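Local coordinates for protein beta-N-acetylhexosaminidase (Streptomyces plicatus, PDB 5FCZ) that hydrolyses terminal beta-linked N-acetylhexosamine residues from glycans, probably with the substrate's own acetamido group taking part in the reaction, at residues Met163-Arg168 and His192-Asp197; Ile251-His256 and Val330-Arg335; Gly317-His322 and Val348-Leu353; Leu363-Gly368 and Gly389-Pro394. All coordinates share one frame; numbering follows the deposited sequence.

Followed from the N terminus, the four contacts show how an (alpha/beta)8 barrel gathers residues distant in sequence around one ligand. Contact 1 closes the first beta-alpha-beta unit, from strand 159-165 over helix 173-184 to strand 190-194. Contact 2 opens after it, where the loop following strand 246-250 packs on helix 326-342, and it crosses contact 3: residues 317-322 lie in the chain between its two segments, while 348-353 come after both. Contact 3 joins the loop after strand 313-315 to the C-terminal end of strand 346-350. Contact 4, in series with all three, closes another beta-alpha-beta unit, and strand 346-350 pairs with its strand 363-366. Each contact touches the bound sugar analogue.

Contact 1 of 4, residues Met163-Arg168 and His192-Asp197; sequences MLDVSR and HLHLSD. With TNX (1,5-anhydro-2-deoxy-2-(ethanethioylamino)-D-arabino-hex-1-enitol), chain B.
Arg168 meets Asp197 in a salt bridge, NH2 to OD1 3.1 Å, with the carboxylate carbon over one guanidinium face and the planes 38° apart. NH1 gives to Asp165 OD2, which lies in the guanidinium plane, and to O4 of the bound sugar analogue; NH2 also reaches the ligand O3 at 2.8 Å, while NE bonds to Gln199. Asp165 OD1 takes two backbone N-H groups, that of Ser167 in an Asx turn and that of Arg168 in an Asx motif. Asp197 OD1 also accepts from His256 ND1, and OD2 from His194 NE2 on its anti lone pair at 2.7 Å; His194 ND1 is bonded to Glu250. From above the carbonyl plane, Ser167 OG donates to His194 O at 2.9 Å. With an alanine in place of Arg168, the carboxylates of Asp165 and Asp197 would probably lose their shared counter-charge, and the ligand O3 and O4 two donors. Met163 CG, anti to N (chi1 -171°), swings over one face of the His192 ring, whose nitrogens bond Glu444 and Glu250. Leu164 N to His192 O and His194 N to Leu164 O pair adjacent parallel strands of a TIM barrel, whose C-terminal ends carry the ligand pocket.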
# COMPACT_ATOMS: atom_id res chain seq x y z
N MET A 163 -0.81 3.50 -1.64
CA MET A 163 -0.78 4.88 -1.20
C MET A 163 -2.19 5.27 -0.83
O MET A 163 -3.15 4.88 -1.53
CB MET A 163 -0.27 5.84 -2.27
CG MET A 163 -0.02 7.28 -1.78
SD MET A 163 -0.00 8.54 -3.09
CE MET A 163 -1.77 8.75 -3.28
N LEU A 164 -2.32 6.05 0.24
CA LEU A 164 -3.55 6.76 0.53
C LEU A 164 -3.27 8.25 0.54
O LEU A 164 -2.30 8.71 1.14
CB LEU A 164 -4.17 6.34 1.86
CG LEU A 164 -5.59 6.88 2.07
CD1 LEU A 164 -6.57 6.41 0.98
CD2 LEU A 164 -6.11 6.54 3.46
N ASP A 165 -4.14 9.00 -0.14
CA ASP A 165 -4.09 10.45 -0.18
C ASP A 165 -4.99 10.93 0.96
O ASP A 165 -6.20 10.68 0.95
CB ASP A 165 -4.52 10.93 -1.58
CG ASP A 165 -4.88 12.41 -1.65
OD1 ASP A 165 -4.59 13.18 -0.69
OD2 ASP A 165 -5.49 12.78 -2.69
N VAL A 166 -4.39 11.55 1.97
CA VAL A 166 -5.14 12.10 3.09
C VAL A 166 -5.15 13.62 3.03
O VAL A 166 -5.73 14.27 3.92
CB VAL A 166 -4.63 11.60 4.46
CG1 VAL A 166 -4.81 10.07 4.59
CG2 VAL A 166 -3.20 12.02 4.73
N SER A 167 -4.58 14.19 1.96
CA SER A 167 -4.56 15.63 1.81
C SER A 167 -5.84 16.13 1.19
O SER A 167 -6.36 17.17 1.60
CB SER A 167 -3.38 16.08 0.95
OG SER A 167 -2.17 15.63 1.50
N ARG A 168 -6.36 15.40 0.18
CA ARG A 168 -7.50 15.91 -0.58
C ARG A 168 -8.78 15.82 0.23
O ARG A 168 -9.47 16.82 0.43
CB ARG A 168 -7.64 15.18 -1.90
CG ARG A 168 -6.89 15.85 -2.98
CD ARG A 168 -5.42 16.13 -2.58
NE ARG A 168 -4.72 16.74 -3.70
CZ ARG A 168 -4.18 16.08 -4.71
NH1 ARG A 168 -4.19 14.74 -4.75
NH2 ARG A 168 -3.63 16.75 -5.70
N HIS A 192 2.38 4.08 1.65
CA HIS A 192 2.77 5.40 1.24
C HIS A 192 1.63 6.33 1.63
O HIS A 192 0.50 6.11 1.20
CB HIS A 192 3.03 5.37 -0.28
CG HIS A 192 3.22 6.71 -0.93
ND1 HIS A 192 3.21 6.86 -2.30
CD2 HIS A 192 3.42 7.95 -0.42
CE1 HIS A 192 3.42 8.14 -2.60
NE2 HIS A 192 3.54 8.81 -1.48
N LEU A 193 1.91 7.34 2.44
CA LEU A 193 0.90 8.31 2.89
C LEU A 193 1.22 9.66 2.26
O LEU A 193 2.31 10.20 2.47
CB LEU A 193 0.89 8.44 4.41
CG LEU A 193 0.43 7.23 5.24
CD1 LEU A 193 0.36 7.57 6.75
CD2 LEU A 193 -0.91 6.76 4.76
N HIS A 194 0.26 10.20 1.51
CA HIS A 194 0.37 11.51 0.87
C HIS A 194 -0.12 12.54 1.89
O HIS A 194 -1.32 12.86 1.98
CB HIS A 194 -0.43 11.53 -0.43
CG HIS A 194 -0.11 12.67 -1.33
ND1 HIS A 194 1.02 12.71 -2.12
CD2 HIS A 194 -0.78 13.82 -1.56
CE1 HIS A 194 1.05 13.86 -2.77
NE2 HIS A 194 -0.03 14.54 -2.46
N LEU A 195 0.83 13.04 2.69
CA LEU A 195 0.53 13.84 3.88
C LEU A 195 0.35 15.33 3.64
O LEU A 195 -0.12 16.04 4.54
CB LEU A 195 1.62 13.64 4.94
CG LEU A 195 1.68 12.25 5.62
CD1 LEU A 195 2.86 12.13 6.55
CD2 LEU A 195 0.41 11.91 6.38
N SER A 196 0.69 15.84 2.45
CA SER A 196 0.49 17.25 2.18
C SER A 196 0.17 17.43 0.71
O SER A 196 0.62 16.66 -0.13
CB SER A 196 1.73 18.07 2.53
OG SER A 196 2.82 17.64 1.77
N ASP A 197 -0.62 18.46 0.43
CA ASP A 197 -0.88 18.84 -0.94
C ASP A 197 -1.44 20.26 -0.93
O ASP A 197 -1.26 21.00 0.05
CB ASP A 197 -1.81 17.83 -1.62
CG ASP A 197 -1.59 17.77 -3.10
OD1 ASP A 197 -2.06 18.70 -3.80
OD2 ASP A 197 -0.95 16.80 -3.55
C1 TNX B . -2.11 13.74 -10.55
S7 TNX B . -0.65 11.45 -9.88
C2 TNX B . -1.47 13.94 -9.41
C3 TNX B . -2.27 14.02 -8.10
C4 TNX B . -3.74 13.69 -8.47
C5 TNX B . -3.78 12.49 -9.44
C6 TNX B . -5.22 12.27 -9.90
C7 TNX B . 0.43 12.62 -9.37
C8 TNX B . 1.82 12.27 -8.91
N2 TNX B . -0.04 13.87 -9.35
O3 TNX B . -2.10 15.27 -7.51
O4 TNX B . -4.42 13.39 -7.29
O5 TNX B . -3.00 12.71 -10.63
O6 TNX B . -5.36 10.94 -10.33

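Contact 2 of 4, residues Ile251-His256 and Val330-Arg335; sequences IDMPGH and VAFMKR. With TNX (1,5-anhydro-2-deoxy-2-(ethanethioylamino)-D-arabino-hex-1-enitol), chain B.
Two donors grip Pro254 O, the hydroxyl of Thr257 and the backbone N of Leu287, and the ring of this proline rests on Phe332. The contact belongs to the TIM barrel: the loop after strand 246-250 is packed from outside by helix 326-342. Pro254 CB stands almost over the middle of the Phe332 ring, 3.6 Å from its centroid and 13° off the normal, a CH-pi contact. The peptide bond before Pro254 is cis. Met253 meets the same ring at its edge: its CG lies in the ring plane, 3.8 Å from Phe332 CE2, and its sulfur completes an edge-on Met-aromatic contact with SD 3.9 Å from CZ. With CG anti to N (chi1 179°), the Phe332 ring reaches out from the helix to the loop, where it is met on a face and at an edge. Helix 292-308 adds Val298 against Met253 and Thr294 against Phe332. At the inner end of the loop, His256 is tied by ND1 to Asp197 OD1 and by NE2 to Glu320 OE1, with CE1 3.1 Å from O3 of the sugar analogue. On the helix side, the Met333 chain bends at its second torsion (chi2 -56°), which sets CE 3.3 Å from Met253 O.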
# COMPACT_ATOMS: atom_id res chain seq x y z
N ILE A 251 6.03 14.36 1.77
CA ILE A 251 5.76 15.80 1.82
C ILE A 251 6.06 16.30 0.41
O ILE A 251 7.23 16.50 0.05
CB ILE A 251 6.59 16.53 2.88
CG1 ILE A 251 6.34 15.95 4.27
CG2 ILE A 251 6.27 18.02 2.87
CD1 ILE A 251 4.84 16.14 4.80
N ASP A 252 5.02 16.47 -0.39
CA ASP A 252 5.22 16.81 -1.80
C ASP A 252 5.87 18.18 -1.92
O ASP A 252 5.42 19.15 -1.32
CB ASP A 252 3.89 16.79 -2.53
CG ASP A 252 4.06 16.55 -4.01
OD1 ASP A 252 5.17 16.84 -4.54
OD2 ASP A 252 3.07 16.07 -4.61
N MET A 253 6.95 18.24 -2.68
CA MET A 253 7.63 19.50 -2.95
C MET A 253 8.39 19.48 -4.30
O MET A 253 8.86 18.43 -4.72
CB MET A 253 8.58 19.80 -1.82
CG MET A 253 9.66 18.79 -1.66
SD MET A 253 10.69 19.09 -0.21
CE MET A 253 9.56 18.68 1.13
N PRO A 254 8.59 20.65 -4.96
CA PRO A 254 8.25 22.00 -4.52
C PRO A 254 6.86 22.40 -4.96
O PRO A 254 6.42 23.50 -4.63
CB PRO A 254 9.30 22.85 -5.21
CG PRO A 254 9.47 22.18 -6.54
CD PRO A 254 9.35 20.68 -6.23
N GLY A 255 6.18 21.53 -5.72
CA GLY A 255 4.80 21.75 -6.09
C GLY A 255 3.84 21.03 -5.15
O GLY A 255 4.25 20.36 -4.22
N HIS A 256 2.54 21.19 -5.42
CA HIS A 256 1.50 20.67 -4.54
C HIS A 256 1.71 21.16 -3.09
O HIS A 256 1.58 20.42 -2.12
CB HIS A 256 1.44 19.13 -4.63
CG HIS A 256 0.81 18.64 -5.89
ND1 HIS A 256 -0.55 18.55 -6.05
CD2 HIS A 256 1.36 18.26 -7.07
CE1 HIS A 256 -0.81 18.12 -7.28
NE2 HIS A 256 0.33 17.94 -7.91
N VAL A 330 15.21 21.85 -11.04
CA VAL A 330 16.48 21.14 -10.91
C VAL A 330 17.29 21.72 -9.76
O VAL A 330 17.84 20.98 -8.94
CB VAL A 330 17.27 21.21 -12.22
CG1 VAL A 330 18.63 20.57 -12.04
CG2 VAL A 330 16.49 20.53 -13.32
N ALA A 331 17.38 23.05 -9.69
CA ALA A 331 18.05 23.72 -8.57
C ALA A 331 17.48 23.27 -7.24
O ALA A 331 18.19 22.78 -6.37
CB ALA A 331 17.91 25.25 -8.71
N PHE A 332 16.16 23.44 -7.07
CA PHE A 332 15.51 23.06 -5.82
C PHE A 332 15.85 21.62 -5.43
O PHE A 332 16.15 21.34 -4.27
CB PHE A 332 14.00 23.25 -5.96
CG PHE A 332 13.23 22.85 -4.73
CD1 PHE A 332 13.06 23.74 -3.69
CD2 PHE A 332 12.70 21.58 -4.61
CE1 PHE A 332 12.37 23.36 -2.56
CE2 PHE A 332 12.00 21.22 -3.47
CZ PHE A 332 11.85 22.09 -2.46
N MET A 333 15.85 20.70 -6.40
CA MET A 333 16.02 19.29 -6.07
C MET A 333 17.46 18.96 -5.77
O MET A 333 17.73 18.04 -4.99
CB MET A 333 15.53 18.40 -7.21
CG MET A 333 14.01 18.27 -7.30
SD MET A 333 13.28 17.68 -5.76
CE MET A 333 11.59 17.39 -6.19
N LYS A 334 18.38 19.67 -6.43
CA LYS A 334 19.78 19.58 -6.08
C LYS A 334 19.98 19.90 -4.60
O LYS A 334 20.66 19.15 -3.88
CB LYS A 334 20.57 20.52 -6.99
CG LYS A 334 22.08 20.59 -6.77
CD LYS A 334 22.79 19.26 -6.94
CE LYS A 334 22.98 18.84 -8.40
NZ LYS A 334 23.60 17.46 -8.52
N ARG A 335 19.31 20.95 -4.10
CA ARG A 335 19.49 21.35 -2.71
C ARG A 335 18.76 20.44 -1.73
O ARG A 335 19.33 20.09 -0.70
CB ARG A 335 19.06 22.82 -2.52
CG ARG A 335 19.69 23.71 -3.58
CD ARG A 335 19.82 25.18 -3.20
NE ARG A 335 19.02 26.06 -4.08
CZ ARG A 335 19.51 26.86 -5.02
NH1 ARG A 335 20.81 26.92 -5.26
NH2 ARG A 335 18.68 27.63 -5.73
C1 TNX B . -2.11 13.74 -10.55
S7 TNX B . -0.65 11.45 -9.88
C2 TNX B . -1.47 13.94 -9.41
C3 TNX B . -2.27 14.02 -8.10
C4 TNX B . -3.74 13.69 -8.47
C5 TNX B . -3.78 12.49 -9.44
C6 TNX B . -5.22 12.27 -9.90
C7 TNX B . 0.43 12.62 -9.37
C8 TNX B . 1.82 12.27 -8.91
N2 TNX B . -0.04 13.87 -9.35
O3 TNX B . -2.10 15.27 -7.51
O4 TNX B . -4.42 13.39 -7.29
O5 TNX B . -3.00 12.71 -10.63
O6 TNX B . -5.36 10.94 -10.33

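Contact 3 of 4, residues Gly317-His322 and Val348-Leu353; sequences GGDEAH and VGWHQL. With TNX (1,5-anhydro-2-deoxy-2-(ethanethioylamino)-D-arabino-hex-1-enitol), chain B.
Trp350 N donates to Gly317 O at 2.8 Å, the one hydrogen bond between the two segments; it approaches tilted 35° from the carbonyl plane. Around this bond the backbone packs closely. Gly349 CA lies 3.2 Å from Gly317 O, where a side chain on Gly349 would be tight, and the phi angles of Gly317 and Gly318 are both positive, that of Gly318 being of a kind that calls for glycine. Gly318 N is held in turn by Asp252 OD1.

Packing contacts come next. Trp350 turns its CD1 corner to Gly317 CA and to Asp319 OD1, the latter at 3.2 Å, and the carboxylate stands beside the indole with its plane 62° away. Glu250 takes the indole N-H. Gln352 CB covers Gly318 O at 3.4 Å, while OE1, near Asp319 CA, receives Trp367 NE1.

The third group involves the sugar analogue. Its N2 donates to Asp319 OD2 at 2.9 Å; Asp319 CG lies between the backbone N and the carbonyl carbon (chi1 61°), which carries the carboxylate to the ligand. Its methyl C8 lies over the centre of the Trp350 ring, 3.5 Å above the plane. Glu320 OE2 is 3.4 Å from C1, and OE1 is hydrogen-bonded to His256 NE2. An adjacent Asp-Glu pair around the 2-acetamido group (here its thioacetyl counterpart) and C1 is characteristic of family 20 active sites, where the aspartate is thought to orient that group and the glutamate to serve as general acid.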
# COMPACT_ATOMS: atom_id res chain seq x y z
N GLY A 317 7.96 13.78 -3.16
CA GLY A 317 7.12 14.11 -4.28
C GLY A 317 7.87 14.57 -5.52
O GLY A 317 8.65 13.80 -6.11
N GLY A 318 7.63 15.82 -5.91
CA GLY A 318 8.21 16.42 -7.09
C GLY A 318 7.32 16.44 -8.32
O GLY A 318 7.77 16.88 -9.38
N ASP A 319 6.08 15.98 -8.22
CA ASP A 319 5.17 15.93 -9.35
C ASP A 319 4.53 17.28 -9.61
O ASP A 319 4.24 18.04 -8.68
CB ASP A 319 4.05 14.92 -9.09
CG ASP A 319 3.23 15.30 -7.88
OD1 ASP A 319 3.89 15.44 -6.80
OD2 ASP A 319 1.98 15.48 -8.03
N GLU A 320 4.28 17.55 -10.89
CA GLU A 320 3.43 18.64 -11.35
C GLU A 320 3.81 19.96 -10.71
O GLU A 320 2.96 20.76 -10.31
CB GLU A 320 1.96 18.31 -11.11
CG GLU A 320 1.54 17.03 -11.77
CD GLU A 320 0.10 16.69 -11.47
OE1 GLU A 320 -0.32 16.98 -10.32
OE2 GLU A 320 -0.60 16.15 -12.37
N ALA A 321 5.12 20.21 -10.64
CA ALA A 321 5.63 21.54 -10.29
C ALA A 321 5.61 22.47 -11.51
O ALA A 321 6.64 22.97 -11.97
CB ALA A 321 7.03 21.44 -9.69
N HIS A 322 4.40 22.72 -12.03
CA HIS A 322 4.21 23.43 -13.28
C HIS A 322 4.28 24.95 -13.13
O HIS A 322 4.17 25.67 -14.13
CB HIS A 322 2.87 23.04 -13.91
CG HIS A 322 2.73 21.59 -14.25
ND1 HIS A 322 3.77 20.83 -14.73
CD2 HIS A 322 1.65 20.77 -14.21
CE1 HIS A 322 3.34 19.60 -14.96
NE2 HIS A 322 2.05 19.54 -14.66
N VAL A 348 12.72 9.15 -2.04
CA VAL A 348 11.80 8.71 -3.07
C VAL A 348 11.17 9.97 -3.65
O VAL A 348 10.85 10.91 -2.91
CB VAL A 348 10.71 7.75 -2.53
CG1 VAL A 348 9.84 7.18 -3.66
CG2 VAL A 348 11.34 6.62 -1.73
N GLY A 349 11.01 10.00 -4.98
CA GLY A 349 10.29 11.06 -5.64
C GLY A 349 9.47 10.48 -6.78
O GLY A 349 9.76 9.40 -7.28
N TRP A 350 8.45 11.21 -7.17
CA TRP A 350 7.78 10.90 -8.42
C TRP A 350 8.79 11.02 -9.56
O TRP A 350 9.85 11.63 -9.40
CB TRP A 350 6.56 11.82 -8.61
CG TRP A 350 5.52 11.69 -7.51
CD1 TRP A 350 5.25 12.59 -6.50
CD2 TRP A 350 4.59 10.61 -7.33
NE1 TRP A 350 4.22 12.12 -5.71
CE2 TRP A 350 3.80 10.91 -6.19
CE3 TRP A 350 4.35 9.42 -8.02
CZ2 TRP A 350 2.79 10.05 -5.74
CZ3 TRP A 350 3.36 8.57 -7.57
CH2 TRP A 350 2.59 8.89 -6.44
N HIS A 351 8.49 10.42 -10.72
CA HIS A 351 9.54 10.23 -11.73
C HIS A 351 9.96 11.54 -12.43
O HIS A 351 10.93 11.53 -13.21
CB HIS A 351 9.12 9.19 -12.78
CG HIS A 351 8.09 9.69 -13.74
ND1 HIS A 351 6.75 9.57 -13.51
CD2 HIS A 351 8.22 10.35 -14.92
CE1 HIS A 351 6.09 10.12 -14.51
NE2 HIS A 351 6.96 10.61 -15.37
N GLN A 352 9.27 12.65 -12.18
CA GLN A 352 9.83 13.95 -12.54
C GLN A 352 11.21 14.16 -11.93
O GLN A 352 12.00 14.95 -12.44
CB GLN A 352 8.90 15.07 -12.07
CG GLN A 352 7.69 15.21 -12.92
CD GLN A 352 6.71 14.11 -12.78
OE1 GLN A 352 6.56 13.53 -11.72
NE2 GLN A 352 6.01 13.81 -13.86
N LEU A 353 11.50 13.49 -10.82
CA LEU A 353 12.85 13.58 -10.26
C LEU A 353 13.89 12.99 -11.22
O LEU A 353 15.06 13.40 -11.20
CB LEU A 353 12.90 12.86 -8.90
CG LEU A 353 14.21 13.00 -8.09
CD1 LEU A 353 14.51 14.43 -7.66
CD2 LEU A 353 14.18 12.10 -6.89
C1 TNX B . -2.11 13.74 -10.55
S7 TNX B . -0.65 11.45 -9.88
C2 TNX B . -1.47 13.94 -9.41
C3 TNX B . -2.27 14.02 -8.10
C4 TNX B . -3.74 13.69 -8.47
C5 TNX B . -3.78 12.49 -9.44
C6 TNX B . -5.22 12.27 -9.90
C7 TNX B . 0.43 12.62 -9.37
C8 TNX B . 1.82 12.27 -8.91
N2 TNX B . -0.04 13.87 -9.35
O3 TNX B . -2.10 15.27 -7.51
O4 TNX B . -4.42 13.39 -7.29
O5 TNX B . -3.00 12.71 -10.63
O6 TNX B . -5.36 10.94 -10.33

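Contact 4 of 4, residues Leu363-Gly368 and Gly389-Pro394; sequences LVQYWG and GLILSP. With TNX (1,5-anhydro-2-deoxy-2-(ethanethioylamino)-D-arabino-hex-1-enitol), chain B.
Leu363 lies over Gly389, where a side chain would crowd its CG, and its CD2 meets Ile391 CD1 at 3.9 Å. On the opposite face Val364 CG2 lies alongside Leu390 CD1, again at 3.9 Å, and Leu392 CD2 packs against Tyr366 CB. Val364 N to Gly389 O, Ile391 N to Val364 O and Tyr366 N to Ile391 O pair these neighbouring parallel strands of the TIM barrel, joined over helix 374-385, whose Val380 receives Tyr366 and Leu390; the face of Gln365 and Ile391 turns inward to Glu444. Toward the strand ends the contacts become polar: Gln365, extended with CG anti to N (chi1 -178°), donates NE2 to Ser393 OG at 3.0 Å and to Glu444, while OE1 bonds to His315. Tyr366 covers Gly368 N, 3.4 Å above its ring centre; a side chain on that glycine would run into Tyr366 OH. Pro394 CB fits against Gly368 O at 3.3 Å. Trp367 presents its face to the sugar analogue, C8 resting 3.6 Å over the ring centre; replaced by an alanine, it would probably leave the thioacetyl group without this wall and Gln352 OE1 without its indole donor. Trp367 CE3 lies 3.5 Å from the ligand S7.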
# COMPACT_ATOMS: atom_id res chain seq x y z
N LEU A 363 15.03 6.36 -5.24
CA LEU A 363 14.05 5.67 -6.05
C LEU A 363 13.13 6.68 -6.69
O LEU A 363 12.93 7.77 -6.15
CB LEU A 363 13.19 4.72 -5.23
CG LEU A 363 13.84 3.46 -4.67
CD1 LEU A 363 14.57 3.78 -3.44
CD2 LEU A 363 12.78 2.41 -4.39
N VAL A 364 12.53 6.32 -7.83
CA VAL A 364 11.52 7.19 -8.41
C VAL A 364 10.30 6.36 -8.74
O VAL A 364 10.38 5.19 -9.12
CB VAL A 364 12.00 7.96 -9.66
CG1 VAL A 364 13.09 8.91 -9.28
CG2 VAL A 364 12.45 7.01 -10.77
N GLN A 365 9.15 7.01 -8.64
CA GLN A 365 7.87 6.38 -8.81
C GLN A 365 7.31 6.86 -10.14
O GLN A 365 7.02 8.05 -10.30
CB GLN A 365 6.95 6.74 -7.65
CG GLN A 365 5.65 6.07 -7.78
CD GLN A 365 4.88 6.08 -6.50
OE1 GLN A 365 5.34 6.63 -5.48
NE2 GLN A 365 3.70 5.46 -6.54
N TYR A 366 7.18 5.95 -11.08
CA TYR A 366 6.73 6.29 -12.42
C TYR A 366 5.21 6.25 -12.46
O TYR A 366 4.61 5.21 -12.18
CB TYR A 366 7.31 5.32 -13.43
CG TYR A 366 6.78 5.52 -14.83
CD1 TYR A 366 7.33 6.49 -15.67
CD2 TYR A 366 5.72 4.76 -15.31
CE1 TYR A 366 6.85 6.67 -16.96
CE2 TYR A 366 5.23 4.94 -16.58
CZ TYR A 366 5.80 5.88 -17.41
OH TYR A 366 5.31 6.05 -18.69
N TRP A 367 4.59 7.37 -12.84
CA TRP A 367 3.14 7.46 -12.90
C TRP A 367 2.66 7.85 -14.29
O TRP A 367 1.53 8.32 -14.44
CB TRP A 367 2.61 8.45 -11.86
CG TRP A 367 3.11 9.85 -11.94
CD1 TRP A 367 4.32 10.29 -11.58
CD2 TRP A 367 2.37 11.01 -12.39
NE1 TRP A 367 4.41 11.66 -11.79
CE2 TRP A 367 3.23 12.11 -12.29
CE3 TRP A 367 1.08 11.20 -12.88
CZ2 TRP A 367 2.84 13.38 -12.65
CZ3 TRP A 367 0.70 12.47 -13.25
CH2 TRP A 367 1.58 13.55 -13.13
N GLY A 368 3.48 7.62 -15.30
CA GLY A 368 3.07 7.79 -16.67
C GLY A 368 2.09 6.72 -17.10
O GLY A 368 1.68 5.84 -16.34
N GLY A 389 16.44 3.25 -8.52
CA GLY A 389 15.40 2.25 -8.50
C GLY A 389 14.08 2.80 -9.03
O GLY A 389 13.79 3.99 -8.91
N LEU A 390 13.27 1.91 -9.57
CA LEU A 390 11.99 2.24 -10.19
C LEU A 390 10.85 1.62 -9.41
O LEU A 390 10.78 0.39 -9.26
CB LEU A 390 11.95 1.72 -11.61
CG LEU A 390 12.06 2.70 -12.75
CD1 LEU A 390 13.24 3.60 -12.52
CD2 LEU A 390 12.19 1.90 -14.07
N ILE A 391 9.93 2.47 -8.97
CA ILE A 391 8.62 2.02 -8.52
C ILE A 391 7.63 2.30 -9.63
O ILE A 391 7.46 3.46 -10.02
CB ILE A 391 8.19 2.73 -7.23
CG1 ILE A 391 9.24 2.53 -6.14
CG2 ILE A 391 6.85 2.19 -6.78
CD1 ILE A 391 9.06 3.50 -4.98
N LEU A 392 6.92 1.27 -10.07
CA LEU A 392 5.97 1.40 -11.16
C LEU A 392 4.55 1.56 -10.63
O LEU A 392 4.04 0.68 -9.91
CB LEU A 392 6.05 0.19 -12.09
CG LEU A 392 7.38 -0.05 -12.80
CD1 LEU A 392 7.22 -1.19 -13.80
CD2 LEU A 392 7.85 1.24 -13.50
N SER A 393 3.90 2.65 -11.01
CA SER A 393 2.49 2.84 -10.68
C SER A 393 1.81 3.59 -11.82
O SER A 393 1.29 4.69 -11.63
CB SER A 393 2.33 3.56 -9.33
OG SER A 393 2.89 4.84 -9.33
N PRO A 394 1.76 2.99 -13.01
CA PRO A 394 1.18 3.69 -14.15
C PRO A 394 -0.27 4.10 -13.90
O PRO A 394 -1.06 3.34 -13.34
CB PRO A 394 1.28 2.68 -15.32
CG PRO A 394 2.17 1.57 -14.86
CD PRO A 394 2.15 1.60 -13.34
C1 TNX B . -2.11 13.74 -10.55
S7 TNX B . -0.65 11.45 -9.88
C2 TNX B . -1.47 13.94 -9.41
C3 TNX B . -2.27 14.02 -8.10
C4 TNX B . -3.74 13.69 -8.47
C5 TNX B . -3.78 12.49 -9.44
C6 TNX B . -5.22 12.27 -9.90
C7 TNX B . 0.43 12.62 -9.37
C8 TNX B . 1.82 12.27 -8.91
N2 TNX B . -0.04 13.87 -9.35
O3 TNX B . -2.10 15.27 -7.51
O4 TNX B . -4.42 13.39 -7.29
O5 TNX B . -3.00 12.71 -10.63
O6 TNX B . -5.36 10.94 -10.33